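Long-range contacts in tailspike protein (Acinetobacter phage vB_ApiP_P1, PDB 6E1R), which forms the trimeric beta-helical part of a phage tailspike and probably hydrolyses the surface polysaccharide of its Acinetobacter host: residues Arg109-Asp114 / Leu129-Asp134; Gln139-Ile144 / Lys168-Ala173; Ser163-Lys168 / Thr194-Val199; Gly188-Ser193 / Ile213-Gln218. One frame throughout, in Å; residues are numbered along the deposited sequence.

Interaction 1: residues Arg109-Asp114 / Leu129-Asp134; sequences RKLVVD and LRIEGD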
loop_
_atom_site.group_PDB
_atom_site.type_symbol
_atom_site.label_atom_id
_atom_site.label_comp_id
_atom_site.label_asym_id
_atom_site.label_seq_id
_atom_site.Cartn_x
_atom_site.Cartn_y
_atom_site.Cartn_z
ATOM N N ARG A 109 34.094 8.763 -1.724
ATOM C CA ARG A 109 34.005 7.564 -2.542
ATOM C C ARG A 109 33.579 6.395 -1.669
ATOM O O ARG A 109 33.760 6.407 -0.450
ATOM C CB ARG A 109 35.336 7.266 -3.243
ATOM C CG ARG A 109 36.488 6.951 -2.303
ATOM C CD ARG A 109 37.798 6.838 -3.067
ATOM N NE ARG A 109 37.736 5.827 -4.119
ATOM C CZ ARG A 109 38.601 5.742 -5.126
ATOM N NH1 ARG A 109 39.594 6.614 -5.222
ATOM N NH2 ARG A 109 38.468 4.789 -6.038
ATOM N N LYS A 110 33.002 5.382 -2.312
ATOM C CA LYS A 110 32.451 4.254 -1.579
ATOM C C LYS A 110 33.560 3.394 -0.983
ATOM O O LYS A 110 34.683 3.339 -1.492
ATOM C CB LYS A 110 31.557 3.401 -2.481
ATOM C CG LYS A 110 32.290 2.582 -3.528
ATOM C CD LYS A 110 31.299 1.754 -4.332
ATOM C CE LYS A 110 31.995 0.762 -5.245
ATOM N NZ LYS A 110 31.010 -0.110 -5.944
ATOM N N LEU A 111 33.230 2.723 0.114
ATOM C CA LEU A 111 34.131 1.805 0.791
ATOM C C LEU A 111 33.626 0.380 0.614
ATOM O O LEU A 111 32.419 0.128 0.676
ATOM C CB LEU A 111 34.243 2.144 2.278
ATOM C CG LEU A 111 35.131 1.235 3.128
ATOM C CD1 LEU A 111 36.575 1.285 2.653
ATOM C CD2 LEU A 111 35.023 1.613 4.595
ATOM N N VAL A 112 34.549 -0.548 0.385
ATOM C CA VAL A 112 34.217 -1.945 0.132
ATOM C C VAL A 112 34.938 -2.804 1.158
ATOM O O VAL A 112 36.157 -2.682 1.333
ATOM C CB VAL A 112 34.600 -2.370 -1.298
ATOM C CG1 VAL A 112 34.410 -3.868 -1.475
ATOM C CG2 VAL A 112 33.779 -1.597 -2.318
ATOM N N VAL A 113 34.191 -3.676 1.824
ATOM C CA VAL A 113 34.745 -4.625 2.780
ATOM C C VAL A 113 34.951 -5.936 2.032
ATOM O O VAL A 113 33.985 -6.598 1.639
ATOM C CB VAL A 113 33.828 -4.808 3.997
ATOM C CG1 VAL A 113 34.537 -5.606 5.080
ATOM C CG2 VAL A 113 33.379 -3.459 4.529
ATOM N N ASP A 114 36.212 -6.314 1.836
ATOM C CA ASP A 114 36.558 -7.459 1.005
ATOM C C ASP A 114 36.830 -8.729 1.801
ATOM O O ASP A 114 36.963 -9.799 1.196
ATOM C CB ASP A 114 37.765 -7.117 0.121
ATOM C CG ASP A 114 38.870 -6.424 0.886
ATOM O OD1 ASP A 114 38.581 -5.838 1.951
ATOM O OD2 ASP A 114 40.027 -6.448 0.411
ATOM N N LEU A 129 28.912 8.278 4.590
ATOM C CA LEU A 129 29.619 7.016 4.415
ATOM C C LEU A 129 28.792 6.059 3.568
ATOM O O LEU A 129 27.647 5.746 3.909
ATOM C CB LEU A 129 29.926 6.376 5.766
ATOM C CG LEU A 129 30.430 4.933 5.632
ATOM C CD1 LEU A 129 31.806 4.882 4.975
ATOM C CD2 LEU A 129 30.430 4.204 6.969
ATOM N N ARG A 130 29.373 5.586 2.470
ATOM C CA ARG A 130 28.793 4.514 1.670
ATOM C C ARG A 130 29.735 3.320 1.746
ATOM O O ARG A 130 30.841 3.359 1.196
ATOM C CB ARG A 130 28.571 4.960 0.226
ATOM C CG ARG A 130 28.117 3.849 -0.703
ATOM C CD ARG A 130 28.001 4.349 -2.130
ATOM N NE ARG A 130 27.827 3.257 -3.082
ATOM C CZ ARG A 130 27.925 3.398 -4.400
ATOM N NH1 ARG A 130 28.188 4.588 -4.922
ATOM N NH2 ARG A 130 27.752 2.351 -5.195
ATOM N N ILE A 131 29.301 2.265 2.431
ATOM C CA ILE A 131 30.116 1.080 2.660
ATOM C C ILE A 131 29.328 -0.140 2.204
ATOM O O ILE A 131 28.145 -0.281 2.535
ATOM C CB ILE A 131 30.535 0.958 4.140
ATOM C CG1 ILE A 131 31.279 -0.352 4.395
ATOM C CG2 ILE A 131 29.330 1.102 5.064
ATOM C CD1 ILE A 131 31.794 -0.481 5.812
ATOM N N GLU A 132 29.975 -1.009 1.429
ATOM C CA GLU A 132 29.328 -2.172 0.842
ATOM C C GLU A 132 30.176 -3.415 1.088
ATOM O O GLU A 132 31.351 -3.335 1.456
ATOM C CB GLU A 132 29.091 -1.976 -0.663
ATOM C CG GLU A 132 28.278 -0.737 -1.008
ATOM C CD GLU A 132 28.112 -0.541 -2.503
ATOM O OE1 GLU A 132 29.038 -0.904 -3.258
ATOM O OE2 GLU A 132 27.059 -0.016 -2.924
ATOM N N GLY A 133 29.560 -4.573 0.881
ATOM C CA GLY A 133 30.249 -5.840 1.029
ATOM C C GLY A 133 30.062 -6.708 -0.198
ATOM O O GLY A 133 29.015 -6.691 -0.843
ATOM N N ASP A 134 31.107 -7.476 -0.514
ATOM C CA ASP A 134 31.115 -8.338 -1.691
ATOM C C ASP A 134 30.962 -9.815 -1.338
ATOM O O ASP A 134 31.336 -10.679 -2.137
ATOM C CB ASP A 134 32.394 -8.124 -2.501
ATOM C CG ASP A 134 33.654 -8.254 -1.660
ATOM O OD1 ASP A 134 33.565 -8.730 -0.507
ATOM O OD2 ASP A 134 34.740 -7.890 -2.159
HETATM O O HOH W 1 31.881 7.415 1.414
#

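Interaction 2: residues Gln139-Ile144 / Lys168-Ala173; sequences QFSRSI and KLMFKA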
loop_
_atom_site.group_PDB
_atom_site.type_symbol
_atom_site.label_atom_id
_atom_site.label_comp_id
_atom_site.label_asym_id
_atom_site.label_seq_id
_atom_site.Cartn_x
_atom_site.Cartn_y
_atom_site.Cartn_z
ATOM N N GLN A 139 23.111 -15.118 4.799
ATOM C CA GLN A 139 23.916 -15.457 5.970
ATOM C C GLN A 139 25.402 -15.574 5.661
ATOM O O GLN A 139 26.215 -15.511 6.588
ATOM C CB GLN A 139 23.424 -16.758 6.613
ATOM C CG GLN A 139 23.714 -18.019 5.820
ATOM C CD GLN A 139 22.613 -18.361 4.841
ATOM O OE1 GLN A 139 21.934 -17.478 4.317
ATOM N NE2 GLN A 139 22.425 -19.652 4.593
ATOM N N PHE A 140 25.781 -15.746 4.396
ATOM C CA PHE A 140 27.186 -15.754 4.011
ATOM C C PHE A 140 27.633 -14.426 3.413
ATOM O O PHE A 140 28.625 -14.387 2.678
ATOM C CB PHE A 140 27.471 -16.896 3.034
ATOM C CG PHE A 140 27.568 -18.246 3.688
ATOM C CD1 PHE A 140 27.618 -19.399 2.924
ATOM C CD2 PHE A 140 27.616 -18.361 5.068
ATOM C CE1 PHE A 140 27.709 -20.641 3.522
ATOM C CE2 PHE A 140 27.709 -19.601 5.672
ATOM C CZ PHE A 140 27.754 -20.742 4.897
ATOM N N SER A 141 26.927 -13.339 3.715
ATOM C CA SER A 141 27.343 -12.029 3.245
ATOM C C SER A 141 28.588 -11.568 4.004
ATOM O O SER A 141 28.980 -12.142 5.024
ATOM C CB SER A 141 26.208 -11.018 3.401
ATOM O OG SER A 141 25.795 -10.917 4.752
ATOM N N ARG A 142 29.213 -10.514 3.486
ATOM C CA ARG A 142 30.371 -9.918 4.142
ATOM C C ARG A 142 29.994 -9.444 5.540
ATOM O O ARG A 142 29.098 -8.610 5.701
ATOM C CB ARG A 142 30.900 -8.758 3.300
ATOM C CG ARG A 142 32.108 -8.057 3.884
ATOM C CD ARG A 142 33.342 -8.948 3.865
ATOM N NE ARG A 142 33.667 -9.432 2.525
ATOM C CZ ARG A 142 33.675 -10.715 2.175
ATOM N NH1 ARG A 142 33.387 -11.651 3.069
ATOM N NH2 ARG A 142 33.982 -11.065 0.933
ATOM N N SER A 143 30.675 -9.979 6.550
ATOM C CA SER A 143 30.283 -9.795 7.939
ATOM C C SER A 143 31.288 -8.936 8.695
ATOM O O SER A 143 32.474 -8.889 8.361
ATOM C CB SER A 143 30.132 -11.145 8.648
ATOM O OG SER A 143 31.392 -11.757 8.855
ATOM N N ILE A 144 30.788 -8.251 9.722
ATOM C CA ILE A 144 31.605 -7.505 10.673
ATOM C C ILE A 144 31.206 -7.970 12.067
ATOM O O ILE A 144 30.051 -7.797 12.473
ATOM C CB ILE A 144 31.421 -5.983 10.541
ATOM C CG1 ILE A 144 31.773 -5.513 9.129
ATOM C CG2 ILE A 144 32.269 -5.256 11.574
ATOM C CD1 ILE A 144 31.751 -4.006 8.964
ATOM N N LYS A 168 24.568 -4.774 1.903
ATOM C CA LYS A 168 24.911 -6.195 1.944
ATOM C C LYS A 168 26.059 -6.466 2.920
ATOM O O LYS A 168 27.128 -6.958 2.556
ATOM C CB LYS A 168 25.228 -6.699 0.533
ATOM C CG LYS A 168 24.087 -6.428 -0.438
ATOM C CD LYS A 168 24.449 -6.728 -1.877
ATOM C CE LYS A 168 23.263 -6.454 -2.792
ATOM N NZ LYS A 168 23.616 -6.578 -4.232
ATOM N N LEU A 169 25.809 -6.128 4.183
ATOM C CA LEU A 169 26.747 -6.355 5.271
ATOM C C LEU A 169 26.040 -7.096 6.396
ATOM O O LEU A 169 24.856 -6.868 6.654
ATOM C CB LEU A 169 27.330 -5.036 5.796
ATOM C CG LEU A 169 28.236 -4.270 4.831
ATOM C CD1 LEU A 169 28.609 -2.912 5.403
ATOM C CD2 LEU A 169 29.484 -5.082 4.528
HETATM N N MSE A 170 26.771 -7.984 7.060
HETATM C CA MSE A 170 26.223 -8.734 8.181
HETATM C C MSE A 170 26.919 -8.327 9.472
HETATM O O MSE A 170 28.122 -8.082 9.485
HETATM C CB MSE A 170 26.365 -10.237 7.943
HETATM C CG MSE A 170 25.676 -11.102 8.979
HETATM SE SE MSE A 170 25.612 -12.972 8.437
HETATM C CE MSE A 170 24.593 -13.695 9.938
ATOM N N PHE A 171 26.161 -8.247 10.561
ATOM C CA PHE A 171 26.687 -7.815 11.849
ATOM C C PHE A 171 26.537 -8.952 12.848
ATOM O O PHE A 171 25.429 -9.454 13.060
ATOM C CB PHE A 171 25.964 -6.558 12.334
ATOM C CG PHE A 171 26.024 -5.417 11.361
ATOM C CD1 PHE A 171 27.098 -4.544 11.363
ATOM C CD2 PHE A 171 25.014 -5.226 10.433
ATOM C CE1 PHE A 171 27.159 -3.494 10.465
ATOM C CE2 PHE A 171 25.070 -4.179 9.531
ATOM C CZ PHE A 171 26.144 -3.313 9.548
ATOM N N LYS A 172 27.651 -9.351 13.459
ATOM C CA LYS A 172 27.677 -10.443 14.422
ATOM C C LYS A 172 28.333 -9.965 15.711
ATOM O O LYS A 172 28.819 -8.834 15.810
ATOM C CB LYS A 172 28.422 -11.665 13.868
ATOM C CG LYS A 172 27.869 -12.213 12.565
ATOM C CD LYS A 172 28.660 -13.432 12.119
ATOM C CE LYS A 172 28.085 -14.039 10.853
ATOM N NZ LYS A 172 28.864 -15.224 10.393
ATOM N N ALA A 173 28.343 -10.849 16.705
ATOM C CA ALA A 173 29.006 -10.606 17.976
ATOM C C ALA A 173 29.756 -11.866 18.379
ATOM O O ALA A 173 29.223 -12.974 18.266
ATOM C CB ALA A 173 28.007 -10.209 19.070
#

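Interaction 3: residues Ser163-Lys168 / Thr194-Val199; sequences SSYFGK and TFDHCV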
loop_
_atom_site.group_PDB
_atom_site.type_symbol
_atom_site.label_atom_id
_atom_site.label_comp_id
_atom_site.label_asym_id
_atom_site.label_seq_id
_atom_site.Cartn_x
_atom_site.Cartn_y
_atom_site.Cartn_z
ATOM N N SER A 163 23.153 10.997 6.514
ATOM C CA SER A 163 23.464 10.499 5.177
ATOM C C SER A 163 24.466 9.354 5.250
ATOM O O SER A 163 25.621 9.551 5.635
ATOM C CB SER A 163 23.987 11.620 4.273
ATOM O OG SER A 163 23.023 12.648 4.131
ATOM N N SER A 164 24.023 8.150 4.895
ATOM C CA SER A 164 24.890 6.981 4.888
ATOM C C SER A 164 24.236 5.903 4.035
ATOM O O SER A 164 23.063 6.000 3.668
ATOM C CB SER A 164 25.172 6.472 6.306
ATOM O OG SER A 164 23.972 6.244 7.019
ATOM N N TYR A 165 25.016 4.873 3.720
ATOM C CA TYR A 165 24.523 3.751 2.934
ATOM C C TYR A 165 25.234 2.488 3.392
ATOM O O TYR A 165 26.465 2.461 3.471
ATOM C CB TYR A 165 24.747 3.981 1.435
ATOM C CG TYR A 165 24.135 2.919 0.546
ATOM C CD1 TYR A 165 24.832 1.758 0.232
ATOM C CD2 TYR A 165 22.860 3.081 0.018
ATOM C CE1 TYR A 165 24.275 0.788 -0.581
ATOM C CE2 TYR A 165 22.296 2.116 -0.796
ATOM C CZ TYR A 165 23.007 0.972 -1.092
ATOM O OH TYR A 165 22.449 0.009 -1.900
ATOM N N PHE A 166 24.456 1.452 3.693
ATOM C CA PHE A 166 24.987 0.168 4.139
ATOM C C PHE A 166 24.435 -0.912 3.221
ATOM O O PHE A 166 23.246 -1.238 3.285
ATOM C CB PHE A 166 24.619 -0.101 5.597
ATOM C CG PHE A 166 25.202 0.894 6.552
ATOM C CD1 PHE A 166 24.537 2.076 6.833
ATOM C CD2 PHE A 166 26.421 0.655 7.161
ATOM C CE1 PHE A 166 25.074 2.998 7.706
ATOM C CE2 PHE A 166 26.964 1.574 8.034
ATOM C CZ PHE A 166 26.291 2.747 8.306
ATOM N N GLY A 167 25.299 -1.467 2.376
ATOM C CA GLY A 167 24.861 -2.431 1.389
ATOM C C GLY A 167 25.437 -3.819 1.574
ATOM O O GLY A 167 26.646 -4.025 1.430
ATOM N N LYS A 168 24.568 -4.774 1.903
ATOM C CA LYS A 168 24.911 -6.195 1.944
ATOM C C LYS A 168 26.059 -6.466 2.920
ATOM O O LYS A 168 27.128 -6.958 2.556
ATOM C CB LYS A 168 25.228 -6.699 0.533
ATOM C CG LYS A 168 24.087 -6.428 -0.438
ATOM C CD LYS A 168 24.449 -6.728 -1.877
ATOM C CE LYS A 168 23.263 -6.454 -2.792
ATOM N NZ LYS A 168 23.616 -6.578 -4.232
ATOM N N THR A 194 20.327 3.946 4.256
ATOM C CA THR A 194 19.703 2.834 3.555
ATOM C C THR A 194 20.398 1.548 3.969
ATOM O O THR A 194 21.631 1.477 3.960
ATOM C CB THR A 194 19.784 3.007 2.032
ATOM O OG1 THR A 194 19.114 4.213 1.646
ATOM C CG2 THR A 194 19.138 1.823 1.324
ATOM N N PHE A 195 19.613 0.546 4.347
ATOM C CA PHE A 195 20.123 -0.772 4.711
ATOM C C PHE A 195 19.640 -1.758 3.652
ATOM O O PHE A 195 18.478 -2.174 3.662
ATOM C CB PHE A 195 19.668 -1.165 6.112
ATOM C CG PHE A 195 20.201 -0.268 7.192
ATOM C CD1 PHE A 195 19.528 0.893 7.543
ATOM C CD2 PHE A 195 21.385 -0.573 7.843
ATOM C CE1 PHE A 195 20.018 1.724 8.533
ATOM C CE2 PHE A 195 21.883 0.256 8.833
ATOM C CZ PHE A 195 21.199 1.406 9.178
ATOM N N ASP A 196 20.534 -2.122 2.735
ATOM C CA ASP A 196 20.207 -2.981 1.601
ATOM C C ASP A 196 20.701 -4.394 1.892
ATOM O O ASP A 196 21.910 -4.647 1.895
ATOM C CB ASP A 196 20.828 -2.434 0.318
ATOM C CG ASP A 196 20.451 -3.244 -0.909
ATOM O OD1 ASP A 196 19.573 -4.126 -0.805
ATOM O OD2 ASP A 196 21.036 -2.996 -1.984
ATOM N N HIS A 197 19.759 -5.309 2.137
ATOM C CA HIS A 197 20.059 -6.729 2.342
ATOM C C HIS A 197 21.071 -6.941 3.465
ATOM O O HIS A 197 21.912 -7.841 3.405
ATOM C CB HIS A 197 20.546 -7.388 1.048
ATOM C CG HIS A 197 19.486 -7.525 -0.000
ATOM N ND1 HIS A 197 18.969 -6.447 -0.686
ATOM C CD2 HIS A 197 18.848 -8.618 -0.482
ATOM C CE1 HIS A 197 18.058 -6.870 -1.543
ATOM N NE2 HIS A 197 17.965 -8.183 -1.440
ATOM N N CYS A 198 20.988 -6.116 4.504
ATOM C CA CYS A 198 21.861 -6.282 5.656
ATOM C C CYS A 198 21.278 -7.310 6.614
ATOM O O CYS A 198 20.069 -7.340 6.859
ATOM C CB CYS A 198 22.077 -4.948 6.372
ATOM S SG CYS A 198 23.018 -3.733 5.413
ATOM N N VAL A 199 22.147 -8.158 7.154
ATOM C CA VAL A 199 21.750 -9.229 8.056
ATOM C C VAL A 199 22.240 -8.886 9.454
ATOM O O VAL A 199 23.363 -8.401 9.630
ATOM C CB VAL A 199 22.307 -10.589 7.593
ATOM C CG1 VAL A 199 21.866 -11.700 8.532
ATOM C CG2 VAL A 199 21.870 -10.882 6.167
#

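Interaction 4: residues Gly188-Ser193 / Ile213-Gln218; sequences GYLSQS and ILCDFQ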
loop_
_atom_site.group_PDB
_atom_site.type_symbol
_atom_site.label_atom_id
_atom_site.label_comp_id
_atom_site.label_asym_id
_atom_site.label_seq_id
_atom_site.Cartn_x
_atom_site.Cartn_y
_atom_site.Cartn_z
ATOM N N GLY A 188 22.025 10.693 19.133
ATOM C CA GLY A 188 22.409 11.161 17.817
ATOM C C GLY A 188 21.584 10.516 16.720
ATOM O O GLY A 188 21.154 9.366 16.821
ATOM N N TYR A 189 21.372 11.271 15.647
ATOM C CA TYR A 189 20.492 10.854 14.561
ATOM C C TYR A 189 21.252 9.991 13.561
ATOM O O TYR A 189 22.253 10.434 12.984
ATOM C CB TYR A 189 19.896 12.073 13.859
ATOM C CG TYR A 189 18.445 12.343 14.187
ATOM C CD1 TYR A 189 17.644 11.366 14.767
ATOM C CD2 TYR A 189 17.873 13.575 13.907
ATOM C CE1 TYR A 189 16.313 11.616 15.058
ATOM C CE2 TYR A 189 16.549 13.834 14.194
ATOM C CZ TYR A 189 15.774 12.852 14.770
ATOM O OH TYR A 189 14.455 13.114 15.054
ATOM N N LEU A 190 20.778 8.764 13.355
ATOM C CA LEU A 190 21.201 7.947 12.217
ATOM C C LEU A 190 20.238 8.287 11.087
ATOM O O LEU A 190 19.231 7.610 10.874
ATOM C CB LEU A 190 21.183 6.463 12.566
ATOM C CG LEU A 190 22.157 5.527 11.837
ATOM C CD1 LEU A 190 22.128 4.136 12.458
ATOM C CD2 LEU A 190 21.866 5.446 10.349
ATOM N N SER A 191 20.546 9.356 10.360
ATOM C CA SER A 191 19.594 10.002 9.468
ATOM C C SER A 191 19.927 9.742 8.005
ATOM O O SER A 191 21.101 9.702 7.620
ATOM C CB SER A 191 19.557 11.510 9.728
ATOM O OG SER A 191 18.781 12.178 8.749
ATOM N N GLN A 192 18.878 9.576 7.200
ATOM C CA GLN A 192 18.967 9.458 5.745
ATOM C C GLN A 192 19.925 8.340 5.330
ATOM O O GLN A 192 20.881 8.539 4.580
ATOM C CB GLN A 192 19.361 10.796 5.115
ATOM C CG GLN A 192 18.301 11.876 5.284
ATOM C CD GLN A 192 18.644 13.162 4.560
ATOM O OE1 GLN A 192 19.756 13.330 4.063
ATOM N NE2 GLN A 192 17.684 14.078 4.496
ATOM N N SER A 193 19.639 7.145 5.835
ATOM C CA SER A 193 20.444 5.963 5.571
ATOM C C SER A 193 19.623 4.927 4.814
ATOM O O SER A 193 18.394 5.004 4.733
ATOM C CB SER A 193 20.980 5.359 6.875
ATOM O OG SER A 193 21.854 4.275 6.610
ATOM N N ILE A 213 16.120 7.733 11.713
ATOM C CA ILE A 213 15.191 8.655 11.066
ATOM C C ILE A 213 15.500 8.681 9.575
ATOM O O ILE A 213 16.665 8.695 9.166
ATOM C CB ILE A 213 15.248 10.068 11.696
ATOM C CG1 ILE A 213 14.179 10.972 11.074
ATOM C CG2 ILE A 213 16.623 10.683 11.535
ATOM C CD1 ILE A 213 14.049 12.323 11.744
ATOM N N LEU A 214 14.437 8.664 8.767
ATOM C CA LEU A 214 14.542 8.683 7.307
ATOM C C LEU A 214 15.411 7.535 6.792
ATOM O O LEU A 214 16.255 7.715 5.913
ATOM C CB LEU A 214 15.068 10.033 6.814
ATOM C CG LEU A 214 14.041 11.169 6.789
ATOM C CD1 LEU A 214 14.723 12.507 6.560
ATOM C CD2 LEU A 214 12.985 10.919 5.725
ATOM N N CYS A 215 15.196 6.341 7.341
ATOM C CA CYS A 215 15.937 5.146 6.961
ATOM C C CYS A 215 14.992 4.131 6.337
ATOM O O CYS A 215 13.912 3.869 6.877
ATOM C CB CYS A 215 16.642 4.524 8.168
ATOM S SG CYS A 215 17.921 5.559 8.900
ATOM N N ASP A 216 15.395 3.567 5.204
ATOM C CA ASP A 216 14.663 2.486 4.562
ATOM C C ASP A 216 15.460 1.192 4.659
ATOM O O ASP A 216 16.692 1.196 4.602
ATOM C CB ASP A 216 14.359 2.809 3.095
ATOM C CG ASP A 216 15.609 2.896 2.247
ATOM O OD1 ASP A 216 16.583 3.540 2.687
ATOM O OD2 ASP A 216 15.620 2.315 1.140
ATOM N N PHE A 217 14.743 0.082 4.807
ATOM C CA PHE A 217 15.342 -1.237 4.964
ATOM C C PHE A 217 14.855 -2.127 3.831
ATOM O O PHE A 217 13.649 -2.372 3.707
ATOM C CB PHE A 217 14.982 -1.848 6.321
ATOM C CG PHE A 217 15.541 -1.099 7.499
ATOM C CD1 PHE A 217 14.985 0.106 7.901
ATOM C CD2 PHE A 217 16.611 -1.608 8.214
ATOM C CE1 PHE A 217 15.494 0.792 8.988
ATOM C CE2 PHE A 217 17.124 -0.926 9.302
ATOM C CZ PHE A 217 16.565 0.275 9.688
ATOM N N GLN A 218 15.784 -2.613 3.011
ATOM C CA GLN A 218 15.454 -3.398 1.825
ATOM C C GLN A 218 15.859 -4.849 2.067
ATOM O O GLN A 218 17.033 -5.207 1.943
ATOM C CB GLN A 218 16.134 -2.823 0.587
ATOM C CG GLN A 218 15.704 -1.403 0.259
ATOM C CD GLN A 218 14.241 -1.312 -0.134
ATOM O OE1 GLN A 218 13.626 -2.305 -0.524
ATOM N NE2 GLN A 218 13.675 -0.116 -0.028
#

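Interaction 1: residues Arg109-Asp114 / Leu129-Asp134
Arg130 O is approached by two groups of the facing strand: Leu111 N donates to it at 2.7 Å in a nearly straight bond (170°), and Lys110 CA brings a CA-H to the same oxygen. Leu111 O answers by accepting Glu132 N at 2.8 Å, and Val113 N then donates to Glu132 O, giving a regular parallel pairing. On the face carrying Lys110 and Glu132 a salt-bridge network forms. The extended chain of Lys110 runs obliquely over Arg130, placing its CD above one face of the guanidinium, toward its rim and 3.7 Å from Arg130 NH2, while its NZ makes a weak salt bridge to Glu132 OE1 at 3.4 Å. Glu132 OE2 lies in plane at the guanidinium edge, weakly bonded to NE and NH2, and is also paired with Lys168 of the second subunit; the carboxylate probably offsets the repulsion between these basic groups. Arg130 NH1 donates to Gly133 O of the second subunit. On the other face, Ile131 CD1 touches Val113 CG2 at 3.6 Å and also Leu111 CD2 at 4.0 Å, the Leu111 and Ile131 side chains lying side by side. Near the strand ends Arg142 donates to two acceptors, NE to Val113 O and NH2 to Asp134 OD1. Leu111 rests on Ala100 and Ala104 of helix 94-106, Ile131 packs on Phe166 of strand 164-167, and Val112 pairs through its backbone with Leu79 and Val81.

Interaction 2: residues Gln139-Ile144 / Lys168-Ala173
Backbone hydrogen bonds join Arg142-Ile144 to Met170-Lys172 in parallel fashion: Met170 N donates to Arg142 O at 2.8 Å, Ile144 N to Met170 O at 2.7 Å and Lys172 N to Ile144 O at 3.0 Å. CA-H groups of Leu169, Ser143 and Phe171 turn toward these same carbonyls, so each oxygen is shared by an N-H and a C-H. Among the side-chain packing contacts, Leu169 CD2 lies 4.0 Å from Arg142 CG, the two side chains running obliquely past each other. Ser143 CB meets Met170 CB at 3.9 Å on the opposite face. Met170, built as selenomethionine, has CG anti to its backbone N (chi1 -173°) and an extended chain that carries SE to the carbonyl O of Gln139; Ser141 OG, which bonds Val138 O, sits against Met170 CB. The charged ends of Arg142 and Lys168 find partners outside the two segments: Arg142 bends at chi2 and chi3 and pairs with Asp116 besides Asp134, Lys168 with Glu132 of the third subunit. On the face of Ile144 and Phe171, Ile144 packs on Ile152 of strand 151-155 and Phe171 meets Phe200. Parallel strands from successive turns, stacked in this way, are characteristic of the parallel beta-helix of phage tailspikes.

Interaction 3: residues Ser163-Lys168 / Thr194-Val199
In the parallel beta-helix, Phe166 and Phe195 occupy equivalent places on neighbouring turns and belong to a row of aromatic side chains on one face of the coil. Both side chains have CG anti to the carbonyl carbon (chi1 near -63° in both), and they lie side by side with planes only 6° apart; the rings are slid so far that they barely overlap, with centroids 5.2 Å apart and Phe166 CD1 3.8 Å from Phe195 CE2. Phe195 in turn stacks on Phe217, while Phe166 and Phe182 meet edge-to-face. The backbones are tied by three bonds, Phe166 N to Thr194 O (2.8 Å), Asp196 N to Phe166 O (2.9 Å) and Lys168 N to Asp196 O (2.7 Å). Lys168 and His197 both have positive phi and psi, the local left-handed conformation that bends the chain from one strand into the next, and their side chains run alongside each other. On the face away from the interior, Tyr165 crosses Thr194 obliquely, with its CD2 3.7 Å from Thr194 CB. This surface belongs to the trimer interface: His197 of the second subunit meets Tyr165 edge-to-face and bonds Thr194 OG1, which also bonds Asp216. Lys168, beyond its pairing with Glu132, makes a cation-pi contact with Tyr165 of the third subunit. Tyr165 and Asp196 point the same way, with ring and carboxylate planes 78° apart, and Tyr165 OH lies 3.3 Å from Asp196 OD2.

Interaction 4: residues Gly188-Ser193 / Ile213-Gln218
Ile213 lays its CG2 over one face of the Tyr189 ring, 3.5 Å from the centroid and 15° off the normal, a CH-pi contact. CG2 occupies the position between the backbone N and the carbonyl carbon, and from there it also touches Ser191 CB at 3.5 Å; the other branch carries CD1 toward Tyr189 CZ and to OH, 3.4 Å away. The Leu214 and Gln192 side chains lie side by side, CD1 3.9 Å from CG, and Cys215 SG packs against Ser193 CB. Ser191 and Ile213 form a parallel bridge between successive coils of the beta-helix, with Ile213 N bonded to Leu190 O at 3.2 Å and Gln192 N to Ile213 O at 3.1 Å. A third bond, Asp216 N to Ser193 O, is weak. Further out, Tyr189 OH donates to the carbonyl O of Glu247, Ser191 OG is held by Glu162, Ser193 OG by Ser164, and Asp216 OD1 by Thr194. Leu214 O accepts Lys219 NZ of the second subunit. A bound sodium ion lies about 5 Å from the Ile213 side chain. The two sound backbone bonds are thus long, with Ile213 N above the Leu190 carbonyl plane, and apolar contact of Ile213 with Tyr189 and Ser191 accompanies them, while the hydroxyls are satisfied by outside residues.

In the fold
Interactions 1, 3 and 4 follow one another along one face of the beta-helix, with centres about 10 Å apart from 1 to 3 and from 3 to 4. Strands 129-133 and 164-167 are neighbours, joined by Leu129 O to Tyr165 N at 2.8 Å, and interactions 3 and 4 both use strand 189-196, with His197 N meeting Gln218 O at 2.7 Å. Interaction 2 lies on another face, beyond the bend at Lys168, which it shares with interaction 3; Phe171 N approaches Val199 O at 3.0 Å. Lys168 also links interactions 2 and 3 to interaction 1 of a neighbouring subunit. The sodium ion is near interaction 4, about 5 Å from the Ile213 side chain.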